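Long-range contacts in transmembrane oligosaccharyl transferase (PDB 3WAJ), which is a membrane protein of the archaeal AglB/STT3 family, pairing a GT-C-type transmembrane region with soluble core and peripheral domains, and carrying a bound zinc ion: residues 26-31 against 153-158; 34-39 against 494-499; 47-52 against 104-109; 504-509 against 695-700. One frame throughout, in Å; residues are numbered along the deposited sequence.

Contact 1. Residues 26-31 against 153-158; sequences KLRILN and QRSILG
Arg28 runs beside the loop at Ser155 and Ile156, and its side chain crosses that of Ile156 at about a right angle. CG of Arg28 is held beside its own backbone N, anti to the carbonyl carbon (chi1 -70°), which brings it within 3.7 Å of Ile156 CD1. On its way out the same methylene group passes the backbone of the other segment, Arg28 CG lying 3.3 Å from Ser155 O. A bend at chi2 follows, and the flat guanidinium reaches the hydroxyl of Ser155, which lies at its edge, near its plane. NH1 of Arg28 and OG of Ser155 are modelled a doubtful 2.5 Å apart, with an angle too poor for a hydrogen bond. Residues 26-31 lie on helix 19-30 of the transmembrane region and the chain following it. From Arg154 on, residues 153-158 form part of the connection from helix 150-153 to helix 163-181, which goes on to Asp161 and His163 of the zinc site; the side chain of Ser155 is about 12 Å from the metal. The backbones join where Leu157 N donates to Arg28 O (2.7 Å, N-H...O angle 153°). Leu157 turns its side chain toward residues 26-31, CB 3.2 Å from Arg28 O and CD1 3.8 Å from Ile29 O, while helix 102-118 covers it through Ala110 and Phe111. The helix itself widens here into a pi-type turn, with Asn31 N bonded to Lys26 O, and Lys26 NZ closes the same turn by donating to Asn31 OD1 at 2.6 Å.

Contact 2. Residues 34-39 against 494-499; sequences NSVFTW and SYAGGP
Ser35 of the short helix 33-36 meets Ala496 in the linker that leaves transmembrane helix 474-491 for helix 501-513, at the passage from the membrane region into the soluble core. Their beta carbons point at each other and touch, Ser35 CB to Ala496 CB at 3.5 Å. The Ala496 methyl is also approached by Val36, whose CG2 lies 4.1 Å away. CG1 of Val36 is anti to the backbone N (chi1 178°), which leaves CG2 beside that N and turned to the alanine methyl. Ser35 OG lies beside the linker backbone, 3.5 Å from Ala496 N, without a hydrogen bond. At the far end Trp39 turns the benzene edge of its indole to the linker: CH2 is 3.5 Å from Pro499 O, which lies in the ring plane. Thr38 CB sits over one face of the same indole. No hydrogen bond joins the segments directly. Arg42 bridges them instead, taking Ser35 O and Ala496 O with NH1, Gly498 O with NH2 and Pro499 O with NE, and thereby satisfying carbonyls from both sides. Beyond the linker contact, Val36 packs on Ala110 and Phe37 on Ala107 and Phe111 of helix 102-118, with Leu157 of the loop before helix 163-181 against both.

Contact 3. Residues 47-52 against 104-109; sequences DPWYYY and SLRAVL
Tyr52 and Arg106 mark the nearest backbone approach, CA to CA 7.1 Å, of two helix segments whose axes pass 11.0 Å apart with their directions at 121°. This is a buried helix-helix crossing in the STT3-type membrane region; the segment 47-52 includes the zinc ligand Asp47, and helix 102-118 lies across it. The Tyr52 ring lies against side chains of the second helix, one face to Arg106 and its edge to two leucines. Arg106 CG is 3.8 Å from the ring centroid and 18° off the normal, a CH-pi contact shifted toward the rim. At the edge, Leu105 CD1 lies 3.6 Å from Tyr52 CD2 and Leu109 CD1 4.1 Å from that same carbon. Trp49 adds a more oblique touch, its CZ3 3.9 Å from Arg106 CD. The polar ends have further partners: Arg106 NH1 bonds to Val41 O and Thr40 OG1, and Trp49 NE1 to Leu43 O, tying both side chains to the chain just before helix 47-60. A bend at chi3 (-93°) sets NE of Arg106 over toward the phenol, where it donates a weak hydrogen bond of 3.3 Å to Tyr52 OH, which sits near the guanidinium plane.

Contact 4. Residues 504-509 against 695-700; sequences YDALTW and MIYESD
Trp509 and Tyr697 lie face to face, their side chains sliding past each other in opposite directions. In both, CG is anti to the backbone N, and the tyrosine ring overlaps the five-membered ring of the indole, centroids 4.2 Å apart and planes inclined by 29°. The closest atoms are Trp509 CD2 and Tyr697 CD2, at 3.4 Å, with the tyrosine carbon displaced toward the indole rim. CH-pi contacts extend the stack at both ends. Tyr697 CB stands almost squarely over the six-membered ring of Trp509, 3.7 Å from its centroid and 9° off the normal, while Trp509 CB lies over the Tyr697 ring at 4.3 Å from its centroid. The helix, 501-513, thus packs on strand 693-698, an outermost strand of the five-stranded mixed sheet in the soluble region. That strand carries a classic beta bulge, Ile696 and Tyr697 both facing Ile773 of strand 771-776, and each of the bulged residues touches Trp509. Apolar contacts complete the interface: Ile696 CD1 meets the edge of the indole, 3.8 Å from CH2 of Trp509, and Ala506 CB rests 3.7 Å from CE1 of Tyr697. Strand 771-776 also reaches the helix, Val771 touching Ala506 and Ile773 touching Trp509.

Contacts 1, 2 and 3 cluster, with centres 11 to 15 Å apart; contact 4 lies about 20 Å from contact 2, 22 Å from contact 3 and 29 Å from contact 1, centre to centre. Contacts 1 and 2 alternate along the chain, 3 falls between the segments of both, and 4 opens after all are closed. Helices 19-30, 33-36 and 47-60 follow one another, supplying the first segments of contacts 1 to 3, and residues 494-499 then lead into helix 501-513 of contact 4. Tyr504 joins the groups, its CB 3.5 Å from Trp39 CZ3. The series runs from the zinc-bearing membrane region into the soluble core.

Contact 1. Residues 26-31 against 153-158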
# COMPACT_ATOMS: atom_id res chain seq x y z
N LYS A 26 -21.24 -13.88 1.80
CA LYS A 26 -20.90 -14.69 0.63
C LYS A 26 -19.79 -14.00 -0.15
O LYS A 26 -18.80 -14.62 -0.52
CB LYS A 26 -22.14 -14.92 -0.25
CG LYS A 26 -21.90 -15.79 -1.50
CD LYS A 26 -21.63 -14.94 -2.75
CE LYS A 26 -21.58 -15.78 -4.02
NZ LYS A 26 -20.55 -16.83 -4.03
N LEU A 27 -19.97 -12.70 -0.38
CA LEU A 27 -19.00 -11.89 -1.10
C LEU A 27 -17.69 -11.69 -0.34
O LEU A 27 -16.61 -11.78 -0.91
CB LEU A 27 -19.62 -10.53 -1.48
CG LEU A 27 -19.98 -10.30 -2.95
CD1 LEU A 27 -20.45 -11.57 -3.60
CD2 LEU A 27 -21.04 -9.21 -3.09
N ARG A 28 -17.76 -11.43 0.96
CA ARG A 28 -16.53 -11.03 1.67
C ARG A 28 -15.78 -12.13 2.42
O ARG A 28 -14.57 -12.02 2.62
CB ARG A 28 -16.82 -9.83 2.58
CG ARG A 28 -17.07 -8.58 1.79
CD ARG A 28 -18.13 -7.70 2.43
NE ARG A 28 -18.66 -6.74 1.46
CZ ARG A 28 -18.49 -5.44 1.56
NH1 ARG A 28 -17.83 -4.96 2.59
NH2 ARG A 28 -18.98 -4.61 0.65
N ILE A 29 -16.48 -13.18 2.83
CA ILE A 29 -15.87 -14.26 3.59
C ILE A 29 -15.73 -15.53 2.74
O ILE A 29 -14.70 -16.21 2.79
CB ILE A 29 -16.67 -14.56 4.87
CG1 ILE A 29 -16.74 -13.29 5.73
CG2 ILE A 29 -16.08 -15.73 5.65
CD1 ILE A 29 -17.08 -13.54 7.18
N LEU A 30 -16.75 -15.82 1.94
CA LEU A 30 -16.83 -17.09 1.19
C LEU A 30 -16.10 -17.07 -0.15
O LEU A 30 -15.33 -17.98 -0.46
CB LEU A 30 -18.29 -17.49 0.98
CG LEU A 30 -18.95 -18.48 1.93
CD1 LEU A 30 -18.45 -18.36 3.36
CD2 LEU A 30 -20.46 -18.31 1.86
N ASN A 31 -16.37 -16.06 -0.96
CA ASN A 31 -15.71 -15.93 -2.26
C ASN A 31 -14.17 -16.03 -2.25
O ASN A 31 -13.61 -16.81 -3.02
CB ASN A 31 -16.18 -14.67 -2.98
CG ASN A 31 -17.36 -14.93 -3.88
OD1 ASN A 31 -18.41 -15.40 -3.43
ND2 ASN A 31 -17.20 -14.64 -5.17
N GLN A 153 -12.92 -4.34 -2.17
CA GLN A 153 -11.59 -4.95 -2.15
C GLN A 153 -10.90 -4.80 -0.80
O GLN A 153 -10.18 -5.69 -0.36
CB GLN A 153 -10.72 -4.39 -3.28
CG GLN A 153 -11.07 -4.98 -4.65
CD GLN A 153 -10.50 -4.16 -5.79
OE1 GLN A 153 -9.83 -3.14 -5.57
NE2 GLN A 153 -10.77 -4.59 -7.02
N ARG A 154 -11.15 -3.68 -0.13
CA ARG A 154 -10.58 -3.39 1.19
C ARG A 154 -11.48 -3.81 2.36
O ARG A 154 -11.29 -3.37 3.49
CB ARG A 154 -10.24 -1.91 1.26
CG ARG A 154 -9.06 -1.60 0.38
CD ARG A 154 -8.78 -0.16 0.24
NE ARG A 154 -7.71 -0.01 -0.74
CZ ARG A 154 -7.11 1.14 -1.03
NH1 ARG A 154 -7.47 2.26 -0.43
NH2 ARG A 154 -6.14 1.15 -1.94
N SER A 155 -12.42 -4.70 2.07
CA SER A 155 -13.48 -5.05 3.01
C SER A 155 -13.68 -6.56 2.96
O SER A 155 -14.61 -7.13 3.54
CB SER A 155 -14.74 -4.33 2.59
OG SER A 155 -15.68 -4.32 3.63
N ILE A 156 -12.78 -7.20 2.24
CA ILE A 156 -12.77 -8.62 1.98
C ILE A 156 -12.00 -9.36 3.09
O ILE A 156 -11.20 -8.74 3.80
CB ILE A 156 -12.12 -8.86 0.58
CG1 ILE A 156 -13.10 -9.52 -0.36
CG2 ILE A 156 -10.82 -9.62 0.66
CD1 ILE A 156 -14.29 -8.67 -0.59
N LEU A 157 -12.27 -10.66 3.25
CA LEU A 157 -11.49 -11.53 4.13
C LEU A 157 -9.99 -11.25 3.98
O LEU A 157 -9.46 -11.24 2.85
CB LEU A 157 -11.74 -12.99 3.75
CG LEU A 157 -11.87 -14.16 4.74
CD1 LEU A 157 -11.20 -15.36 4.12
CD2 LEU A 157 -11.33 -13.87 6.13
N GLY A 158 -9.29 -11.02 5.09
CA GLY A 158 -7.85 -10.89 5.02
C GLY A 158 -7.31 -9.48 4.77
O GLY A 158 -6.14 -9.23 5.07

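Contact 2. Residues 34-39 against 494-499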
# COMPACT_ATOMS: atom_id res chain seq x y z
N ASN A 34 -10.37 -19.36 -0.28
CA ASN A 34 -9.20 -20.18 -0.62
C ASN A 34 -7.97 -19.36 -1.01
O ASN A 34 -6.87 -19.90 -1.10
CB ASN A 34 -9.55 -21.24 -1.68
CG ASN A 34 -10.55 -22.28 -1.17
OD1 ASN A 34 -10.44 -22.76 -0.04
ND2 ASN A 34 -11.53 -22.61 -2.01
N SER A 35 -8.16 -18.07 -1.25
CA SER A 35 -7.01 -17.19 -1.47
C SER A 35 -6.37 -16.76 -0.13
O SER A 35 -5.18 -16.48 -0.07
CB SER A 35 -7.41 -15.95 -2.27
OG SER A 35 -8.14 -16.28 -3.42
N VAL A 36 -7.18 -16.72 0.92
CA VAL A 36 -6.71 -16.36 2.25
C VAL A 36 -6.22 -17.59 3.01
O VAL A 36 -5.15 -17.58 3.62
CB VAL A 36 -7.81 -15.62 3.03
CG1 VAL A 36 -7.34 -15.29 4.45
CG2 VAL A 36 -8.25 -14.35 2.28
N PHE A 37 -7.00 -18.67 2.96
CA PHE A 37 -6.56 -19.90 3.62
C PHE A 37 -5.91 -20.88 2.65
O PHE A 37 -6.54 -21.84 2.20
CB PHE A 37 -7.69 -20.51 4.44
CG PHE A 37 -8.27 -19.56 5.45
CD1 PHE A 37 -7.56 -19.25 6.62
CD2 PHE A 37 -9.47 -18.92 5.22
CE1 PHE A 37 -8.06 -18.33 7.54
CE2 PHE A 37 -9.99 -18.00 6.14
CZ PHE A 37 -9.28 -17.71 7.31
N THR A 38 -4.64 -20.63 2.34
CA THR A 38 -3.86 -21.46 1.43
C THR A 38 -2.70 -22.07 2.18
O THR A 38 -2.84 -22.48 3.34
CB THR A 38 -3.21 -20.64 0.32
OG1 THR A 38 -3.78 -19.32 0.29
CG2 THR A 38 -3.37 -21.32 -1.03
N TRP A 39 -1.54 -22.07 1.53
CA TRP A 39 -0.34 -22.68 2.09
C TRP A 39 0.04 -22.04 3.43
O TRP A 39 0.76 -22.65 4.21
CB TRP A 39 0.82 -22.60 1.08
CG TRP A 39 0.70 -21.43 0.15
CD1 TRP A 39 0.12 -21.41 -1.08
CD2 TRP A 39 1.17 -20.09 0.40
NE1 TRP A 39 0.21 -20.15 -1.63
CE2 TRP A 39 0.85 -19.32 -0.74
CE3 TRP A 39 1.84 -19.48 1.47
CZ2 TRP A 39 1.16 -17.95 -0.84
CZ3 TRP A 39 2.16 -18.14 1.37
CH2 TRP A 39 1.81 -17.38 0.23
N SER A 494 -13.53 -12.65 -5.57
CA SER A 494 -13.10 -14.04 -5.61
C SER A 494 -11.57 -14.21 -5.57
O SER A 494 -11.07 -15.30 -5.32
CB SER A 494 -13.72 -14.78 -6.79
OG SER A 494 -13.55 -14.07 -8.00
N TYR A 495 -10.85 -13.12 -5.81
CA TYR A 495 -9.39 -13.14 -5.69
C TYR A 495 -8.92 -12.29 -4.51
O TYR A 495 -9.44 -11.21 -4.27
CB TYR A 495 -8.72 -12.66 -6.99
CG TYR A 495 -8.94 -11.18 -7.33
CD1 TYR A 495 -10.14 -10.75 -7.91
CD2 TYR A 495 -7.95 -10.23 -7.09
CE1 TYR A 495 -10.35 -9.40 -8.23
CE2 TYR A 495 -8.15 -8.88 -7.41
CZ TYR A 495 -9.35 -8.47 -7.97
OH TYR A 495 -9.57 -7.14 -8.29
N ALA A 496 -7.92 -12.79 -3.78
CA ALA A 496 -7.31 -12.00 -2.71
C ALA A 496 -5.81 -11.85 -2.95
O ALA A 496 -5.16 -12.74 -3.49
CB ALA A 496 -7.58 -12.62 -1.35
N GLY A 497 -5.27 -10.71 -2.54
CA GLY A 497 -3.85 -10.44 -2.74
C GLY A 497 -3.00 -10.82 -1.54
O GLY A 497 -3.39 -11.66 -0.72
N GLY A 498 -1.82 -10.21 -1.44
CA GLY A 498 -0.85 -10.57 -0.43
C GLY A 498 0.37 -11.18 -1.10
O GLY A 498 0.37 -11.37 -2.32
N PRO A 499 1.41 -11.51 -0.31
CA PRO A 499 2.63 -12.11 -0.85
C PRO A 499 2.35 -13.44 -1.57
O PRO A 499 1.43 -14.17 -1.20
CB PRO A 499 3.47 -12.38 0.41
CG PRO A 499 2.43 -12.60 1.49
CD PRO A 499 1.37 -11.56 1.16

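Contact 3. Residues 47-52 against 104-109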
# COMPACT_ATOMS: atom_id res chain seq x y z
N ASP A 47 -0.32 -3.29 3.88
CA ASP A 47 -0.73 -2.68 5.14
C ASP A 47 -1.37 -3.61 6.20
O ASP A 47 -1.12 -3.44 7.39
CB ASP A 47 -1.60 -1.44 4.88
CG ASP A 47 -0.81 -0.32 4.23
OD1 ASP A 47 0.45 -0.30 4.38
OD2 ASP A 47 -1.44 0.55 3.58
N PRO A 48 -2.18 -4.60 5.76
CA PRO A 48 -2.66 -5.56 6.78
C PRO A 48 -1.52 -6.29 7.49
O PRO A 48 -1.68 -6.66 8.65
CB PRO A 48 -3.52 -6.54 5.97
CG PRO A 48 -4.00 -5.71 4.79
CD PRO A 48 -2.81 -4.84 4.45
N TRP A 49 -0.39 -6.51 6.82
CA TRP A 49 0.74 -7.12 7.51
C TRP A 49 1.30 -6.22 8.61
O TRP A 49 1.82 -6.71 9.62
CB TRP A 49 1.82 -7.54 6.52
CG TRP A 49 1.31 -8.64 5.63
CD1 TRP A 49 0.57 -8.50 4.49
CD2 TRP A 49 1.45 -10.06 5.85
NE1 TRP A 49 0.26 -9.74 3.98
CE2 TRP A 49 0.78 -10.71 4.79
CE3 TRP A 49 2.06 -10.84 6.83
CZ2 TRP A 49 0.72 -12.11 4.67
CZ3 TRP A 49 2.01 -12.24 6.71
CH2 TRP A 49 1.34 -12.86 5.64
N TYR A 50 1.20 -4.91 8.43
CA TYR A 50 1.72 -3.99 9.44
C TYR A 50 0.76 -3.86 10.62
O TYR A 50 1.21 -3.77 11.77
CB TYR A 50 2.04 -2.61 8.83
CG TYR A 50 2.89 -1.81 9.77
CD1 TYR A 50 4.24 -2.12 9.95
CD2 TYR A 50 2.36 -0.76 10.52
CE1 TYR A 50 5.05 -1.41 10.82
CE2 TYR A 50 3.17 -0.02 11.40
CZ TYR A 50 4.51 -0.36 11.55
OH TYR A 50 5.32 0.34 12.41
N TYR A 51 -0.55 -3.86 10.36
CA TYR A 51 -1.51 -3.99 11.46
C TYR A 51 -1.17 -5.21 12.31
O TYR A 51 -1.08 -5.14 13.53
CB TYR A 51 -2.97 -4.03 10.99
CG TYR A 51 -3.52 -2.63 10.97
CD1 TYR A 51 -3.69 -1.93 12.16
CD2 TYR A 51 -3.80 -1.98 9.78
CE1 TYR A 51 -4.13 -0.62 12.16
CE2 TYR A 51 -4.26 -0.68 9.76
CZ TYR A 51 -4.41 -0.00 10.95
OH TYR A 51 -4.87 1.29 10.92
N TYR A 52 -0.95 -6.32 11.62
CA TYR A 52 -0.57 -7.58 12.23
C TYR A 52 0.64 -7.38 13.14
O TYR A 52 0.63 -7.80 14.30
CB TYR A 52 -0.30 -8.58 11.11
CG TYR A 52 0.35 -9.89 11.47
CD1 TYR A 52 1.50 -10.31 10.78
CD2 TYR A 52 -0.17 -10.72 12.45
CE1 TYR A 52 2.11 -11.52 11.05
CE2 TYR A 52 0.45 -11.96 12.75
CZ TYR A 52 1.58 -12.34 12.03
OH TYR A 52 2.21 -13.53 12.28
N SER A 104 -2.80 -18.35 13.86
CA SER A 104 -4.03 -18.15 14.63
C SER A 104 -4.43 -16.68 14.68
O SER A 104 -5.59 -16.35 14.43
CB SER A 104 -3.87 -18.69 16.05
OG SER A 104 -3.07 -19.85 16.04
N LEU A 105 -3.48 -15.81 15.00
CA LEU A 105 -3.72 -14.37 15.05
C LEU A 105 -4.22 -13.89 13.70
O LEU A 105 -5.27 -13.24 13.61
CB LEU A 105 -2.44 -13.63 15.41
CG LEU A 105 -2.52 -12.33 16.21
CD1 LEU A 105 -1.44 -11.36 15.76
CD2 LEU A 105 -3.90 -11.68 16.16
N ARG A 106 -3.46 -14.22 12.65
CA ARG A 106 -3.77 -13.81 11.28
C ARG A 106 -5.18 -14.21 10.87
O ARG A 106 -5.92 -13.42 10.26
CB ARG A 106 -2.73 -14.39 10.31
CG ARG A 106 -1.49 -13.50 10.12
CD ARG A 106 -0.51 -14.08 9.11
NE ARG A 106 0.49 -14.89 9.79
CZ ARG A 106 1.02 -16.00 9.30
NH1 ARG A 106 0.65 -16.46 8.12
NH2 ARG A 106 1.92 -16.64 10.00
N ALA A 107 -5.55 -15.44 11.20
CA ALA A 107 -6.89 -15.96 10.90
C ALA A 107 -7.96 -15.05 11.51
O ALA A 107 -8.86 -14.56 10.80
CB ALA A 107 -7.04 -17.37 11.42
N VAL A 108 -7.87 -14.84 12.82
CA VAL A 108 -8.77 -13.89 13.48
C VAL A 108 -8.77 -12.53 12.77
O VAL A 108 -9.82 -12.05 12.36
CB VAL A 108 -8.46 -13.75 15.00
CG1 VAL A 108 -9.31 -12.64 15.62
CG2 VAL A 108 -8.72 -15.07 15.72
N LEU A 109 -7.59 -11.93 12.61
CA LEU A 109 -7.49 -10.62 11.96
C LEU A 109 -8.11 -10.63 10.57
O LEU A 109 -8.69 -9.64 10.15
CB LEU A 109 -6.04 -10.15 11.88
CG LEU A 109 -5.35 -10.05 13.23
CD1 LEU A 109 -3.97 -9.42 13.06
CD2 LEU A 109 -6.22 -9.24 14.21

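Contact 4. Residues 504-509 against 695-700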
# COMPACT_ATOMS: atom_id res chain seq x y z
N TYR A 504 6.76 -15.38 0.50
CA TYR A 504 6.48 -15.76 1.88
C TYR A 504 7.51 -16.77 2.37
O TYR A 504 7.99 -16.66 3.51
CB TYR A 504 5.06 -16.29 2.06
CG TYR A 504 4.72 -16.61 3.50
CD1 TYR A 504 4.16 -15.65 4.34
CD2 TYR A 504 4.97 -17.88 4.03
CE1 TYR A 504 3.86 -15.94 5.67
CE2 TYR A 504 4.68 -18.18 5.36
CZ TYR A 504 4.12 -17.21 6.17
OH TYR A 504 3.84 -17.54 7.47
N ASP A 505 7.88 -17.73 1.52
CA ASP A 505 8.87 -18.75 1.93
C ASP A 505 10.26 -18.15 2.07
O ASP A 505 11.01 -18.50 2.98
CB ASP A 505 8.90 -19.94 0.97
CG ASP A 505 7.69 -20.84 1.13
OD1 ASP A 505 6.96 -20.66 2.12
OD2 ASP A 505 7.48 -21.73 0.26
N ALA A 506 10.60 -17.23 1.16
CA ALA A 506 11.90 -16.57 1.22
C ALA A 506 12.07 -15.85 2.57
O ALA A 506 13.10 -15.95 3.21
CB ALA A 506 12.07 -15.60 0.06
N LEU A 507 11.03 -15.16 3.00
CA LEU A 507 11.09 -14.42 4.26
C LEU A 507 11.08 -15.31 5.50
O LEU A 507 11.82 -15.04 6.44
CB LEU A 507 9.98 -13.37 4.31
CG LEU A 507 10.15 -12.44 3.13
CD1 LEU A 507 9.00 -11.46 3.01
CD2 LEU A 507 11.49 -11.72 3.26
N THR A 508 10.27 -16.37 5.51
CA THR A 508 10.33 -17.32 6.63
C THR A 508 11.71 -17.95 6.68
O THR A 508 12.26 -18.16 7.75
CB THR A 508 9.27 -18.44 6.61
OG1 THR A 508 9.35 -19.15 5.37
CG2 THR A 508 7.87 -17.88 6.81
N TRP A 509 12.26 -18.24 5.50
CA TRP A 509 13.63 -18.75 5.43
C TRP A 509 14.60 -17.76 6.08
O TRP A 509 15.43 -18.14 6.89
CB TRP A 509 14.05 -19.01 3.98
CG TRP A 509 15.44 -19.55 3.88
CD1 TRP A 509 15.82 -20.88 3.92
CD2 TRP A 509 16.67 -18.80 3.75
NE1 TRP A 509 17.18 -20.98 3.82
CE2 TRP A 509 17.73 -19.73 3.72
CE3 TRP A 509 16.96 -17.43 3.67
CZ2 TRP A 509 19.08 -19.34 3.60
CZ3 TRP A 509 18.30 -17.03 3.54
CH2 TRP A 509 19.34 -17.99 3.51
N MET A 695 24.99 -14.67 -3.46
CA MET A 695 23.63 -15.18 -3.33
C MET A 695 23.63 -16.21 -2.21
O MET A 695 24.59 -16.97 -2.06
CB MET A 695 23.16 -15.79 -4.65
CG MET A 695 21.79 -16.44 -4.62
SD MET A 695 21.18 -16.65 -6.29
CE MET A 695 20.21 -18.07 -6.01
N ILE A 696 22.58 -16.23 -1.39
CA ILE A 696 22.51 -17.23 -0.33
C ILE A 696 21.28 -18.11 -0.42
O ILE A 696 21.23 -19.19 0.18
CB ILE A 696 22.58 -16.59 1.07
CG1 ILE A 696 21.43 -15.62 1.28
CG2 ILE A 696 23.92 -15.91 1.26
CD1 ILE A 696 21.46 -14.94 2.65
N TYR A 697 20.29 -17.64 -1.19
CA TYR A 697 19.00 -18.32 -1.35
C TYR A 697 18.22 -17.75 -2.54
O TYR A 697 18.25 -16.54 -2.77
CB TYR A 697 18.17 -18.15 -0.06
CG TYR A 697 16.75 -18.69 -0.10
CD1 TYR A 697 15.70 -17.96 -0.67
CD2 TYR A 697 16.43 -19.91 0.50
CE1 TYR A 697 14.39 -18.45 -0.67
CE2 TYR A 697 15.13 -20.40 0.50
CZ TYR A 697 14.11 -19.67 -0.09
OH TYR A 697 12.83 -20.15 -0.09
N GLU A 698 17.52 -18.61 -3.27
CA GLU A 698 16.48 -18.14 -4.20
C GLU A 698 15.23 -19.02 -4.08
O GLU A 698 15.31 -20.17 -3.67
CB GLU A 698 16.95 -18.12 -5.66
CG GLU A 698 17.12 -19.51 -6.30
CD GLU A 698 17.43 -19.44 -7.82
OE1 GLU A 698 17.17 -18.38 -8.45
OE2 GLU A 698 17.92 -20.44 -8.39
N SER A 699 14.08 -18.45 -4.42
CA SER A 699 12.82 -19.18 -4.40
C SER A 699 12.66 -19.96 -5.69
O SER A 699 13.51 -19.91 -6.58
CB SER A 699 11.66 -18.21 -4.34
OG SER A 699 11.64 -17.39 -5.50
N ASP A 700 11.53 -20.64 -5.78
CA ASP A 700 11.08 -21.28 -6.99
C ASP A 700 10.88 -20.27 -8.14
O ASP A 700 10.88 -19.05 -7.92
CB ASP A 700 9.77 -22.01 -6.70
CG ASP A 700 9.59 -23.24 -7.56
OD1 ASP A 700 10.33 -23.37 -8.57
OD2 ASP A 700 8.70 -24.06 -7.23